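Local coordinates for protein amidase, hydantoinase/carbamoylase family (Paraburkholderia phymatum, PDB 6C0D) that probably hydrolyses N-carbamoyl-L-amino acids, as a zinc-binding member of the M20 peptidase family that works as a homodimer, at residues Val371-His375 with Ile376-Met380. Residues are numbered along the deposited sequence; the frame is centred on the assembly and turned at random.
With EDO (1,2-ethanediol), chain I.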
ATOM      1  N   VAL A 371     -33.085  -5.430  -4.454  1.00 22.71           N
ATOM      2  CA  VAL A 371     -33.810  -6.105  -3.378  1.00 24.11           C
ATOM      3  C   VAL A 371     -35.274  -6.303  -3.768  1.00 24.00           C
ATOM      4  O   VAL A 371     -35.847  -7.387  -3.589  1.00 23.70           O
ATOM      5  CB  VAL A 371     -33.679  -5.294  -2.074  1.00 25.59           C
ATOM      6  CG1 VAL A 371     -34.633  -5.819  -0.981  1.00 26.84           C
ATOM      7  CG2 VAL A 371     -32.224  -5.302  -1.580  1.00 24.94           C
ATOM      8  N   ILE A 372     -35.900  -5.250  -4.281  1.00 20.79           N
ATOM      9  CA  ILE A 372     -37.336  -5.302  -4.558  1.00 21.24           C
ATOM     10  C   ILE A 372     -37.630  -6.254  -5.716  1.00 24.23           C
ATOM     11  O   ILE A 372     -38.638  -6.972  -5.702  1.00 22.94           O
ATOM     12  CB  ILE A 372     -37.856  -3.876  -4.808  1.00 20.96           C
ATOM     13  CG1 ILE A 372     -37.828  -3.106  -3.480  1.00 23.28           C
ATOM     14  CG2 ILE A 372     -39.292  -3.890  -5.409  1.00 21.62           C
ATOM     15  CD1 ILE A 372     -37.785  -1.619  -3.649  1.00 25.98           C
ATOM     16  N   ALA A 373     -36.728  -6.315  -6.705  1.00 21.19           N
ATOM     17  CA  ALA A 373     -36.951  -7.122  -7.907  1.00 21.53           C
ATOM     18  C   ALA A 373     -37.104  -8.605  -7.611  1.00 26.68           C
ATOM     19  O   ALA A 373     -37.680  -9.334  -8.431  1.00 27.16           O
ATOM     20  CB  ALA A 373     -35.801  -6.932  -8.903  1.00 23.10           C
ATOM     21  N   GLN A 374     -36.587  -9.076  -6.481  1.00 24.79           N
ATOM     22  CA  GLN A 374     -36.720 -10.479  -6.130  0.55 30.56           C
ATOM     23  C   GLN A 374     -38.121 -10.817  -5.620  1.00 32.89           C
ATOM     24  O   GLN A 374     -38.419 -11.997  -5.418  1.00 31.75           O
ATOM     25  CB  GLN A 374     -35.623 -10.835  -5.110  0.55 33.89           C
ATOM     26  CG  GLN A 374     -34.209 -10.378  -5.606  0.55 35.18           C
ATOM     27  CD  GLN A 374     -33.059 -10.615  -4.620  0.55 39.67           C
ATOM     28  OE1 GLN A 374     -33.104 -11.531  -3.801  0.55 43.29           O
ATOM     29  NE2 GLN A 374     -32.007  -9.785  -4.718  0.55 30.65           N
ATOM     30  N   HIS A 375     -38.989  -9.815  -5.440  1.00 23.59           N
ATOM     31  CA  HIS A 375     -40.330 -10.017  -4.897  1.00 23.05           C
ATOM     32  C   HIS A 375     -41.446  -9.578  -5.824  1.00 30.53           C
ATOM     33  O   HIS A 375     -42.495 -10.225  -5.858  1.00 26.56           O
ATOM     34  CB  HIS A 375     -40.467  -9.278  -3.562  1.00 25.31           C
ATOM     35  CG  HIS A 375     -39.536  -9.793  -2.513  1.00 29.33           C
ATOM     36  ND1 HIS A 375     -39.911 -10.740  -1.586  1.00 29.86           N
ATOM     37  CD2 HIS A 375     -38.229  -9.528  -2.278  1.00 28.20           C
ATOM     38  CE1 HIS A 375     -38.878 -11.025  -0.811  1.00 35.57           C
ATOM     39  NE2 HIS A 375     -37.845 -10.305  -1.213  1.00 32.10           N
ATOM     40  N   ILE A 376     -41.269  -8.473  -6.541  1.00 22.91           N
ATOM     41  CA  ILE A 376     -42.240  -8.020  -7.535  1.00 21.88           C
ATOM     42  C   ILE A 376     -41.481  -7.525  -8.758  1.00 22.32           C
ATOM     43  O   ILE A 376     -40.279  -7.224  -8.682  1.00 21.41           O
ATOM     44  CB  ILE A 376     -43.150  -6.895  -6.993  1.00 19.28           C
ATOM     45  CG1 ILE A 376     -42.316  -5.667  -6.606  1.00 20.45           C
ATOM     46  CG2 ILE A 376     -44.058  -7.400  -5.838  1.00 23.02           C
ATOM     47  CD1 ILE A 376     -43.191  -4.446  -6.323  1.00 19.77           C
ATOM     48  N   PRO A 377     -42.163  -7.441  -9.905  1.00 20.86           N
ATOM     49  CA  PRO A 377     -41.532  -6.875 -11.109  1.00 19.58           C
ATOM     50  C   PRO A 377     -40.923  -5.508 -10.836  1.00 20.66           C
ATOM     51  O   PRO A 377     -41.599  -4.608 -10.349  1.00 17.63           O
ATOM     52  CB  PRO A 377     -42.708  -6.764 -12.091  1.00 18.83           C
ATOM     53  CG  PRO A 377     -43.614  -7.929 -11.701  1.00 19.33           C
ATOM     54  CD  PRO A 377     -43.525  -7.969 -10.190  1.00 22.31           C
ATOM     55  N   ALA A 378     -39.642  -5.338 -11.191  1.00 18.60           N
ATOM     56  CA  ALA A 378     -38.948  -4.070 -10.975  1.00 16.28           C
ATOM     57  C   ALA A 378     -38.226  -3.632 -12.246  1.00 16.74           C
ATOM     58  O   ALA A 378     -37.869  -4.454 -13.095  1.00 15.21           O
ATOM     59  CB  ALA A 378     -37.926  -4.193  -9.834  1.00 17.70           C
ATOM     60  N   CYS A 379     -37.995  -2.320 -12.363  1.00 17.09           N
ATOM     61  CA  CYS A 379     -37.215  -1.805 -13.484  1.00 17.23           C
ATOM     62  C   CYS A 379     -36.513  -0.522 -13.055  1.00 17.21           C
ATOM     63  O   CYS A 379     -36.856   0.091 -12.037  1.00 15.45           O
ATOM     64  CB  CYS A 379     -38.101  -1.567 -14.718  1.00 15.58           C
ATOM     65  SG  CYS A 379     -39.337  -0.280 -14.452  1.00 16.27           S
ATOM     66  N   MET A 380     -35.472  -0.159 -13.804  1.00 13.97           N
ATOM     67  CA  MET A 380     -34.757   1.090 -13.558  1.00 14.93           C
ATOM     68  C   MET A 380     -34.586   1.880 -14.848  1.00 14.71           C
ATOM     69  O   MET A 380     -34.441   1.312 -15.932  1.00 16.25           O
ATOM     70  CB  MET A 380     -33.357   0.843 -12.952  1.00 13.62           C
ATOM     71  CG  MET A 380     -33.417   0.212 -11.570  1.00 14.36           C
ATOM     72  SD  MET A 380     -31.781   0.281 -10.764  1.00 19.96           S
ATOM     73  CE  MET A 380     -31.703   2.011 -10.263  1.00 23.90           C
TER
HETATM   74  C1  EDO I 508     -40.596 -10.854  -8.900  1.00 58.02           C
HETATM   75  O1  EDO I 508     -39.355 -11.432  -9.305  1.00 58.68           O
HETATM   76  C2  EDO I 508     -41.683 -11.192  -9.914  1.00 58.74           C
HETATM   77  O2  EDO I 508     -41.213 -10.869 -11.227  1.00 49.30           O
HETATM   78  O   HOH W   1     -38.250  -7.986 -11.353  1.00 24.06           O
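The imidazole of H375, a residue tied to I376 through the acceptor I372 O that their backbone N atoms share, meets V371 O at its edge: the oxygen lies in the ring plane, 3.5 Å from CD2. NE2, next to CD2 in the ring, makes a weak hydrogen bond to OD1 of D150, and V148 of helix 142-148 also touches the side chain. H375 belongs to the turn that takes the chain from helix 368-372 into strand 378-384, within the catalytic domain of the M20 fold. This strand runs parallel to 189-198, which carries the zinc ligand H196.

One carbonyl gathers the turn: I372 O accepts from H375 N at 2.9 Å, a bond to the third residue on, and from I376 N at 3.1 Å, one to the fourth; the latter is straight, 168° at the hydrogen. The side chains of I372 and I376 lie side by side, pointing the same way. I376 carries CG1 between its backbone N and carbonyl carbon (chi1 61°), which brings CG1 within 3.7 Å of I372 CG2. Y192 and W131 also touch I372, and R190 touches I376; both isoleucines are buried.

At the start of the strand smaller groups meet. A378 directs its methyl at the turn, CB to CB 3.6 Å from A373, while A373 CA approaches I376 O in a C-H...O contact. A373 O accepts from O1 of an ethanediol, probably from the crystallisation liquor, and from a water 3.3 Å away; that same water accepts A378 N at 3.0 Å.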